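Local coordinates for protein dUTPase (PDB 3H6X) that probably hydrolyses dUTP to dUMP and diphosphate, as a trimeric enzyme of the dUTPase family with a jelly-roll beta-barrel fold, at residues R22-Y30 / E117-M125; N70-N80 / Q102-L113. One frame throughout, in Å; residues are numbered along the deposited sequence.

Interaction 1: residues R22-Y30 / E117-M125; sequences RETAHAAGY and ERVVQGVFM
Glu23 and Arg118 form a salt bridge, with Arg118 NH1 2.9 Å from Glu23 OE1. The oxygen lies at the edge of the guanidinium, near its plane. It is met from above the carboxylate plane; the planes are 52° apart. Glu23 CG is anti to its backbone N (chi1 -178°) and the chain runs on extended, which brings the carboxylate to the arginine. Water 1 gives a second path: it donates to Glu23 OE2 and accepts from Arg118 NH2.

Tyr30 and Gly122 are an antiparallel hydrogen-bonded pair. Tyr30 N is 2.8 Å from Gly122 O, and Gly122 N is 2.8 Å from Tyr30 O. Leu32 carries the pairing on toward Val119 and Val120. In the other direction water 2 joins Ala28 O to Phe124 N. Water 3 joins Gly29 N to Gln121 OE1.

Val123 CG2 packs 3.8 Å from Gly29 CA. Gln121 OE1 stands where a side chain on this glycine would go. Tyr30 CD1 lies 4.3 Å from Phe124 CE2, at the edge of the Phe124 ring. Arg22 CG sits over the centre of one face of the Tyr30 ring. The Tyr30 hydroxyl bonds to Ile130 N of the second subunit, and Thr24 OG1 to Asp88 of that subunit. This is the start of strand 30-33, outermost in its sheet within this chain, pairing with strand 118-126 of the dUTPase jelly roll beside a subunit interface.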
loop_
_atom_site.group_PDB
_atom_site.type_symbol
_atom_site.label_atom_id
_atom_site.label_comp_id
_atom_site.label_asym_id
_atom_site.label_seq_id
_atom_site.Cartn_x
_atom_site.Cartn_y
_atom_site.Cartn_z
ATOM N N ARG B 22 -17.054 -8.951 4.906
ATOM C CA ARG B 22 -16.986 -8.114 3.711
ATOM C C ARG B 22 -18.292 -7.363 3.581
ATOM O O ARG B 22 -19.363 -7.915 3.891
ATOM C CB ARG B 22 -16.744 -8.961 2.462
ATOM C CG ARG B 22 -15.435 -9.726 2.492
ATOM C CD ARG B 22 -15.192 -10.395 1.163
ATOM N NE ARG B 22 -16.163 -11.448 0.901
ATOM C CZ ARG B 22 -16.596 -11.762 -0.315
ATOM N NH1 ARG B 22 -16.156 -11.092 -1.369
ATOM N NH2 ARG B 22 -17.461 -12.754 -0.478
ATOM N N GLU B 23 -18.210 -6.115 3.136
ATOM C CA GLU B 23 -19.384 -5.262 3.079
ATOM C C GLU B 23 -20.329 -5.645 1.944
ATOM O O GLU B 23 -21.545 -5.500 2.064
ATOM C CB GLU B 23 -18.988 -3.778 2.971
ATOM C CG GLU B 23 -20.210 -2.878 2.953
ATOM C CD GLU B 23 -19.875 -1.409 3.022
ATOM O OE1 GLU B 23 -18.764 -1.071 3.477
ATOM O OE2 GLU B 23 -20.739 -0.597 2.621
ATOM N N THR B 24 -19.768 -6.126 0.839
ATOM C CA THR B 24 -20.570 -6.550 -0.301
ATOM C C THR B 24 -20.044 -7.877 -0.822
ATOM O O THR B 24 -18.938 -8.294 -0.478
ATOM C CB THR B 24 -20.554 -5.506 -1.446
ATOM O OG1 THR B 24 -19.222 -5.358 -1.959
ATOM C CG2 THR B 24 -21.053 -4.149 -0.958
ATOM N N ALA B 25 -20.838 -8.528 -1.672
ATOM C CA ALA B 25 -20.550 -9.902 -2.064
ATOM C C ALA B 25 -19.291 -10.061 -2.903
ATOM O O ALA B 25 -18.760 -11.158 -2.990
ATOM C CB ALA B 25 -21.734 -10.496 -2.803
ATOM N N HIS B 26 -18.829 -8.975 -3.523
ATOM C CA HIS B 26 -17.606 -9.025 -4.328
ATOM C C HIS B 26 -16.474 -8.154 -3.816
ATOM O O HIS B 26 -15.477 -7.953 -4.512
ATOM C CB HIS B 26 -17.908 -8.712 -5.797
ATOM C CG HIS B 26 -18.829 -9.711 -6.411
ATOM N ND1 HIS B 26 -18.426 -10.994 -6.717
ATOM C CD2 HIS B 26 -20.147 -9.647 -6.698
ATOM C CE1 HIS B 26 -19.458 -11.668 -7.196
ATOM N NE2 HIS B 26 -20.513 -10.876 -7.195
ATOM N N ALA B 27 -16.617 -7.642 -2.597
ATOM C CA ALA B 27 -15.546 -6.837 -2.010
ATOM C C ALA B 27 -14.308 -7.695 -1.781
ATOM O O ALA B 27 -14.412 -8.890 -1.513
ATOM C CB ALA B 27 -15.996 -6.224 -0.711
ATOM N N ALA B 28 -13.141 -7.068 -1.890
ATOM C CA ALA B 28 -11.883 -7.762 -1.680
ATOM C C ALA B 28 -11.570 -7.828 -0.190
ATOM O O ALA B 28 -10.932 -8.774 0.269
ATOM C CB ALA B 28 -10.770 -7.039 -2.382
ATOM N N GLY B 29 -11.982 -6.780 0.529
ATOM C CA GLY B 29 -11.535 -6.555 1.897
ATOM C C GLY B 29 -12.527 -6.930 2.984
ATOM O O GLY B 29 -13.744 -6.822 2.796
ATOM N N TYR B 30 -11.983 -7.390 4.107
ATOM C CA TYR B 30 -12.720 -7.679 5.337
ATOM C C TYR B 30 -12.511 -6.513 6.269
ATOM O O TYR B 30 -11.381 -6.110 6.513
ATOM C CB TYR B 30 -12.174 -8.961 5.991
ATOM C CG TYR B 30 -12.563 -10.182 5.198
ATOM C CD1 TYR B 30 -11.791 -10.609 4.125
ATOM C CD2 TYR B 30 -13.734 -10.883 5.495
ATOM C CE1 TYR B 30 -12.174 -11.703 3.366
ATOM C CE2 TYR B 30 -14.123 -11.979 4.743
ATOM C CZ TYR B 30 -13.338 -12.377 3.682
ATOM O OH TYR B 30 -13.706 -13.458 2.927
ATOM N N GLU B 117 -16.072 0.664 15.602
ATOM C CA GLU B 117 -15.894 1.449 14.378
ATOM C C GLU B 117 -14.941 0.728 13.434
ATOM O O GLU B 117 -13.932 0.178 13.871
ATOM C CB GLU B 117 -15.338 2.845 14.683
ATOM C CG GLU B 117 -16.374 3.841 15.180
ATOM C CD GLU B 117 -15.802 5.241 15.405
ATOM O OE1 GLU B 117 -14.580 5.435 15.298
ATOM O OE2 GLU B 117 -16.590 6.162 15.685
ATOM N N ARG B 118 -15.255 0.721 12.139
ATOM C CA ARG B 118 -14.363 0.077 11.176
ATOM C C ARG B 118 -13.129 0.942 10.952
ATOM O O ARG B 118 -13.225 2.160 10.833
ATOM C CB ARG B 118 -15.110 -0.191 9.865
ATOM C CG ARG B 118 -16.257 -1.170 10.055
ATOM C CD ARG B 118 -17.005 -1.385 8.754
ATOM N NE ARG B 118 -17.864 -0.249 8.430
ATOM C CZ ARG B 118 -18.474 -0.107 7.258
ATOM N NH1 ARG B 118 -18.324 -1.039 6.318
ATOM N NH2 ARG B 118 -19.236 0.960 7.038
ATOM N N VAL B 119 -11.966 0.319 10.901
ATOM C CA VAL B 119 -10.715 1.086 10.907
ATOM C C VAL B 119 -9.781 0.737 9.743
ATOM O O VAL B 119 -9.172 1.627 9.157
ATOM C CB VAL B 119 -9.981 0.997 12.281
ATOM C CG1 VAL B 119 -9.524 -0.447 12.587
ATOM C CG2 VAL B 119 -8.802 1.981 12.325
ATOM N N VAL B 120 -9.671 -0.545 9.399
ATOM C CA VAL B 120 -8.868 -0.909 8.237
ATOM C C VAL B 120 -9.557 -2.044 7.487
ATOM O O VAL B 120 -10.485 -2.648 8.014
ATOM C CB VAL B 120 -7.419 -1.352 8.593
ATOM C CG1 VAL B 120 -6.607 -0.182 9.157
ATOM C CG2 VAL B 120 -7.451 -2.510 9.562
ATOM N N GLN B 121 -9.155 -2.297 6.244
ATOM C CA GLN B 121 -9.674 -3.462 5.533
ATOM C C GLN B 121 -8.562 -4.468 5.269
ATOM O O GLN B 121 -7.452 -4.100 4.905
ATOM C CB GLN B 121 -10.336 -3.056 4.230
ATOM C CG GLN B 121 -9.471 -2.268 3.296
ATOM C CD GLN B 121 -10.290 -1.645 2.162
ATOM O OE1 GLN B 121 -11.098 -2.318 1.553
ATOM N NE2 GLN B 121 -10.080 -0.363 1.892
ATOM N N GLY B 122 -8.857 -5.745 5.477
ATOM C CA GLY B 122 -7.851 -6.774 5.288
ATOM C C GLY B 122 -8.141 -7.611 4.047
ATOM O O GLY B 122 -9.273 -8.044 3.834
ATOM N N VAL B 123 -7.108 -7.844 3.240
ATOM C CA VAL B 123 -7.226 -8.648 2.028
ATOM C C VAL B 123 -6.214 -9.795 2.076
ATOM O O VAL B 123 -5.032 -9.569 2.313
ATOM C CB VAL B 123 -6.968 -7.802 0.761
ATOM C CG1 VAL B 123 -7.180 -8.654 -0.496
ATOM C CG2 VAL B 123 -7.873 -6.557 0.738
ATOM N N PHE B 124 -6.677 -11.023 1.858
ATOM C CA PHE B 124 -5.796 -12.191 1.820
ATOM C C PHE B 124 -5.332 -12.442 0.394
ATOM O O PHE B 124 -6.163 -12.427 -0.525
ATOM C CB PHE B 124 -6.568 -13.433 2.277
ATOM C CG PHE B 124 -6.929 -13.439 3.748
ATOM C CD1 PHE B 124 -6.084 -14.035 4.679
ATOM C CD2 PHE B 124 -8.113 -12.876 4.185
ATOM C CE1 PHE B 124 -6.419 -14.068 6.010
ATOM C CE2 PHE B 124 -8.466 -12.914 5.523
ATOM C CZ PHE B 124 -7.616 -13.503 6.442
HETATM N N MSE B 125 -4.035 -12.697 0.208
HETATM C CA MSE B 125 -3.479 -12.842 -1.146
HETATM C C MSE B 125 -2.334 -13.856 -1.129
HETATM O O MSE B 125 -1.749 -14.100 -0.083
HETATM C CB MSE B 125 -2.961 -11.495 -1.673
HETATM C CG MSE B 125 -4.037 -10.424 -1.753
HETATM SE SE MSE B 125 -3.283 -8.810 -2.516
HETATM C CE MSE B 125 -3.478 -9.172 -4.347
HETATM O O HOH W 1 -20.686 1.310 4.606
HETATM O O HOH W 2 -9.493 -11.047 1.157
HETATM O O HOH W 3 -12.923 -3.983 -0.126
#

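Interaction 2: residues N70-N80 / Q102-L113; sequences NPRKKGLVLIN and QMKNMTDQTVVL
A short helix leads through a glycine into the outermost strand of an antiparallel sheet within this chain, where 76-78 pairs with 102-105. Val77 and Lys104 are the hydrogen-bonded pair: Val77 N is 3.1 Å from Lys104 O, and Lys104 N is 2.9 Å from Val77 O. Ile79 N to Gln102 O and Met106 N to Gly75 O, both 2.9 Å, extend the pairing at its two ends. Gly75 has positive phi (77°) as the chain leaves the helix, and Thr107 CG2 packs against its CA.

Leu76 and Leu78 share one face with Met103 and Asn105. The selenomethionine Met103 is bent at chi2 and chi3 (-63° and -60°). This folds its CE back to 3.8 Å from Leu76 CB and close to the Asn70 amide, which bonds to Asp66. Leu76 and Leu113 meet tip to tip, Leu76 CD1 to Leu113 CD2 at 3.9 Å, and Val111 packs beside them. On the other face Val77 CG1 touches Met106 SE at 3.6 Å, the side chains crossing at about a right angle. Ile79 CD1 lies against the aliphatic chain of Lys104.

Thr107 N bonds to Asn105 OD1, an Asx turn. Thr107 OG1 gives the same oxygen a second bond and accepts from Gln109 N, an ST turn in the loop before 111-113. Val77 packs on Ile79 of the second subunit. This is antiparallel strand pairing of the jelly-roll barrel at a trimer interface.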
loop_
_atom_site.group_PDB
_atom_site.type_symbol
_atom_site.label_atom_id
_atom_site.label_comp_id
_atom_site.label_asym_id
_atom_site.label_seq_id
_atom_site.Cartn_x
_atom_site.Cartn_y
_atom_site.Cartn_z
ATOM N N ASN B 70 -10.965 7.275 6.002
ATOM C CA ASN B 70 -10.174 7.652 7.183
ATOM C C ASN B 70 -9.523 9.040 7.057
ATOM O O ASN B 70 -9.724 9.878 7.919
ATOM C CB ASN B 70 -9.124 6.602 7.524
ATOM C CG ASN B 70 -9.699 5.427 8.273
ATOM O OD1 ASN B 70 -10.821 5.490 8.781
ATOM N ND2 ASN B 70 -8.919 4.332 8.354
ATOM N N PRO B 71 -8.780 9.296 5.965
ATOM C CA PRO B 71 -8.092 10.591 5.945
ATOM C C PRO B 71 -9.026 11.771 5.750
ATOM O O PRO B 71 -8.922 12.758 6.473
ATOM C CB PRO B 71 -7.143 10.492 4.740
ATOM C CG PRO B 71 -7.089 9.054 4.361
ATOM C CD PRO B 71 -8.251 8.341 4.971
ATOM N N ARG B 72 -9.916 11.702 4.769
ATOM C CA ARG B 72 -10.694 12.905 4.494
ATOM C C ARG B 72 -11.872 13.105 5.440
ATOM O O ARG B 72 -12.315 14.233 5.616
ATOM C CB ARG B 72 -11.092 13.027 3.020
ATOM C CG ARG B 72 -12.167 12.114 2.556
ATOM C CD ARG B 72 -12.583 12.546 1.149
ATOM N NE ARG B 72 -13.530 11.646 0.499
ATOM C CZ ARG B 72 -14.493 10.968 1.119
ATOM N NH1 ARG B 72 -14.672 11.102 2.421
ATOM N NH2 ARG B 72 -15.299 10.174 0.427
ATOM N N LYS B 73 -12.346 12.038 6.084
ATOM C CA LYS B 73 -13.446 12.178 7.026
ATOM C C LYS B 73 -13.020 12.233 8.475
ATOM O O LYS B 73 -13.597 12.995 9.250
ATOM C CB LYS B 73 -14.462 11.056 6.838
ATOM C CG LYS B 73 -15.019 11.000 5.440
ATOM C CD LYS B 73 -16.199 11.911 5.338
ATOM C CE LYS B 73 -17.406 11.178 5.864
ATOM N NZ LYS B 73 -18.241 12.049 6.715
ATOM N N LYS B 74 -12.024 11.427 8.849
ATOM C CA LYS B 74 -11.628 11.337 10.252
ATOM C C LYS B 74 -10.297 12.003 10.563
ATOM O O LYS B 74 -9.964 12.213 11.730
ATOM C CB LYS B 74 -11.547 9.881 10.704
ATOM C CG LYS B 74 -12.835 9.104 10.649
ATOM C CD LYS B 74 -12.617 7.736 11.257
ATOM C CE LYS B 74 -13.879 7.199 11.922
ATOM N NZ LYS B 74 -14.856 6.729 10.923
ATOM N N GLY B 75 -9.526 12.321 9.531
ATOM C CA GLY B 75 -8.227 12.933 9.736
ATOM C C GLY B 75 -7.178 11.937 10.189
ATOM O O GLY B 75 -6.149 12.327 10.738
ATOM N N LEU B 76 -7.425 10.651 9.926
ATOM C CA LEU B 76 -6.508 9.581 10.350
ATOM C C LEU B 76 -5.938 8.863 9.140
ATOM O O LEU B 76 -6.637 8.692 8.134
ATOM C CB LEU B 76 -7.247 8.534 11.184
ATOM C CG LEU B 76 -7.971 8.994 12.454
ATOM C CD1 LEU B 76 -8.625 7.793 13.111
ATOM C CD2 LEU B 76 -6.985 9.689 13.413
ATOM N N VAL B 77 -4.684 8.432 9.244
ATOM C CA VAL B 77 -4.065 7.594 8.214
ATOM C C VAL B 77 -3.348 6.402 8.833
ATOM O O VAL B 77 -2.854 6.476 9.952
ATOM C CB VAL B 77 -3.057 8.373 7.334
ATOM C CG1 VAL B 77 -3.770 9.471 6.529
ATOM C CG2 VAL B 77 -1.922 8.949 8.175
ATOM N N LEU B 78 -3.292 5.304 8.081
ATOM C CA LEU B 78 -2.476 4.148 8.453
ATOM C C LEU B 78 -1.019 4.532 8.148
ATOM O O LEU B 78 -0.631 4.615 6.976
ATOM C CB LEU B 78 -2.920 2.941 7.623
ATOM C CG LEU B 78 -2.245 1.608 7.966
ATOM C CD1 LEU B 78 -2.577 1.179 9.380
ATOM C CD2 LEU B 78 -2.691 0.534 7.008
ATOM N N ILE B 79 -0.237 4.795 9.196
ATOM C CA ILE B 79 1.009 5.533 9.033
ATOM C C ILE B 79 2.104 4.730 8.335
ATOM O O ILE B 79 2.985 5.322 7.702
ATOM C CB ILE B 79 1.495 6.150 10.366
ATOM C CG1 ILE B 79 2.539 7.263 10.122
ATOM C CG2 ILE B 79 2.011 5.046 11.300
ATOM C CD1 ILE B 79 2.068 8.417 9.227
ATOM N N ASN B 80 2.057 3.396 8.448
ATOM C CA ASN B 80 2.969 2.529 7.698
ATOM C C ASN B 80 2.397 2.072 6.336
ATOM O O ASN B 80 2.973 1.194 5.679
ATOM C CB ASN B 80 3.450 1.330 8.546
ATOM C CG ASN B 80 2.309 0.415 9.023
ATOM O OD1 ASN B 80 2.469 -0.812 9.082
ATOM N ND2 ASN B 80 1.188 0.991 9.383
ATOM N N GLN B 102 -1.716 0.806 13.015
ATOM C CA GLN B 102 -0.902 1.945 13.445
ATOM C C GLN B 102 -1.413 3.235 12.797
ATOM O O GLN B 102 -1.104 3.517 11.636
ATOM C CB GLN B 102 0.556 1.684 13.055
ATOM C CG GLN B 102 1.579 2.552 13.783
ATOM C CD GLN B 102 3.001 2.277 13.321
ATOM O OE1 GLN B 102 3.353 1.152 12.954
ATOM N NE2 GLN B 102 3.827 3.320 13.323
HETATM N N MSE B 103 -2.209 3.996 13.547
HETATM C CA MSE B 103 -2.931 5.143 12.977
HETATM C C MSE B 103 -2.316 6.450 13.475
HETATM O O MSE B 103 -1.982 6.573 14.662
HETATM C CB MSE B 103 -4.396 5.102 13.381
HETATM C CG MSE B 103 -5.095 3.788 13.109
HETATM SE SE MSE B 103 -5.142 3.402 11.198
HETATM C CE MSE B 103 -6.128 4.974 10.593
ATOM N N LYS B 104 -2.166 7.408 12.564
ATOM C CA LYS B 104 -1.690 8.742 12.920
ATOM C C LYS B 104 -2.814 9.756 12.770
ATOM O O LYS B 104 -3.546 9.751 11.787
ATOM C CB LYS B 104 -0.503 9.170 12.047
ATOM C CG LYS B 104 -0.010 10.578 12.418
ATOM C CD LYS B 104 1.304 10.927 11.744
ATOM C CE LYS B 104 1.655 12.387 12.002
ATOM N NZ LYS B 104 3.007 12.718 11.446
ATOM N N ASN B 105 -2.943 10.639 13.760
ATOM C CA ASN B 105 -3.908 11.726 13.698
ATOM C C ASN B 105 -3.229 12.946 13.072
ATOM O O ASN B 105 -2.353 13.559 13.689
ATOM C CB ASN B 105 -4.380 12.033 15.117
ATOM C CG ASN B 105 -5.352 13.203 15.193
ATOM O OD1 ASN B 105 -5.681 13.838 14.189
ATOM N ND2 ASN B 105 -5.835 13.480 16.400
HETATM N N MSE B 106 -3.635 13.278 11.845
HETATM C CA MSE B 106 -3.069 14.396 11.105
HETATM C C MSE B 106 -3.606 15.756 11.532
HETATM O O MSE B 106 -3.068 16.780 11.107
HETATM C CB MSE B 106 -3.356 14.246 9.616
HETATM C CG MSE B 106 -2.807 13.001 9.008
HETATM SE SE MSE B 106 -3.214 12.998 7.069
HETATM C CE MSE B 106 -5.156 12.974 7.129
ATOM N N THR B 107 -4.652 15.765 12.346
ATOM C CA THR B 107 -5.325 17.012 12.724
ATOM C C THR B 107 -4.774 17.626 14.009
ATOM O O THR B 107 -3.897 17.067 14.654
ATOM C CB THR B 107 -6.839 16.809 12.904
ATOM O OG1 THR B 107 -7.111 16.212 14.177
ATOM C CG2 THR B 107 -7.405 15.919 11.796
ATOM N N ASP B 108 -5.336 18.768 14.394
ATOM C CA ASP B 108 -4.892 19.451 15.606
ATOM C C ASP B 108 -5.815 19.243 16.802
ATOM O O ASP B 108 -5.670 19.928 17.819
ATOM C CB ASP B 108 -4.677 20.957 15.344
ATOM C CG ASP B 108 -5.957 21.671 14.959
ATOM O OD1 ASP B 108 -7.044 21.058 15.045
ATOM O OD2 ASP B 108 -5.886 22.861 14.564
ATOM N N GLN B 109 -6.757 18.303 16.685
ATOM C CA GLN B 109 -7.655 17.960 17.791
ATOM C C GLN B 109 -7.613 16.462 18.034
ATOM O O GLN B 109 -7.473 15.688 17.088
ATOM C CB GLN B 109 -9.088 18.327 17.454
ATOM C CG GLN B 109 -9.289 19.766 17.057
ATOM C CD GLN B 109 -9.675 20.648 18.234
ATOM O OE1 GLN B 109 -10.422 20.236 19.119
ATOM N NE2 GLN B 109 -9.181 21.877 18.235
ATOM N N THR B 110 -7.768 16.061 19.289
ATOM C CA THR B 110 -7.818 14.641 19.622
ATOM C C THR B 110 -8.949 13.970 18.859
ATOM O O THR B 110 -10.052 14.521 18.760
ATOM C CB THR B 110 -8.003 14.442 21.135
ATOM O OG1 THR B 110 -6.815 14.890 21.792
ATOM C CG2 THR B 110 -8.243 12.974 21.474
ATOM N N VAL B 111 -8.664 12.799 18.287
ATOM C CA VAL B 111 -9.690 12.005 17.611
ATOM C C VAL B 111 -9.954 10.762 18.450
ATOM O O VAL B 111 -9.019 10.139 18.941
ATOM C CB VAL B 111 -9.254 11.601 16.183
ATOM C CG1 VAL B 111 -10.261 10.629 15.583
ATOM C CG2 VAL B 111 -9.113 12.843 15.299
ATOM N N VAL B 112 -11.229 10.437 18.630
ATOM C CA VAL B 112 -11.615 9.248 19.384
ATOM C C VAL B 112 -12.236 8.220 18.461
ATOM O O VAL B 112 -13.176 8.530 17.725
ATOM C CB VAL B 112 -12.648 9.575 20.472
ATOM C CG1 VAL B 112 -13.089 8.309 21.171
ATOM C CG2 VAL B 112 -12.050 10.551 21.475
ATOM N N LEU B 113 -11.681 7.009 18.487
ATOM C CA LEU B 113 -12.272 5.876 17.793
ATOM C C LEU B 113 -13.082 5.091 18.815
ATOM O O LEU B 113 -12.529 4.654 19.829
ATOM C CB LEU B 113 -11.171 4.994 17.206
ATOM C CG LEU B 113 -10.452 5.580 15.986
ATOM C CD1 LEU B 113 -9.221 4.745 15.597
ATOM C CD2 LEU B 113 -11.408 5.664 14.806
HETATM O O HOH W 4 -0.285 -0.756 11.115
#

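How the interactions relate
The centres of the two interactions lie about 20 Å apart in one jelly-roll domain. Along the chain interaction 2 is nested within the loop closed by interaction 1: 22-30 comes first, then 70-80 and 102-113, and 117-125 last. Interaction 1 belongs to the sheet containing strands 30-33 and 118-126, whereas the paired strands of interaction 2 belong to the sheet containing 76-78 and 100-105. Strand 111-113 is followed directly by strand 118-126. The contacts also touch: Val119 O probably accepts a hydrogen bond from Asn70 ND2, and Val119 packs on Met103. Both reach the second subunit, so these parts of the fold also take part in the trimer interface.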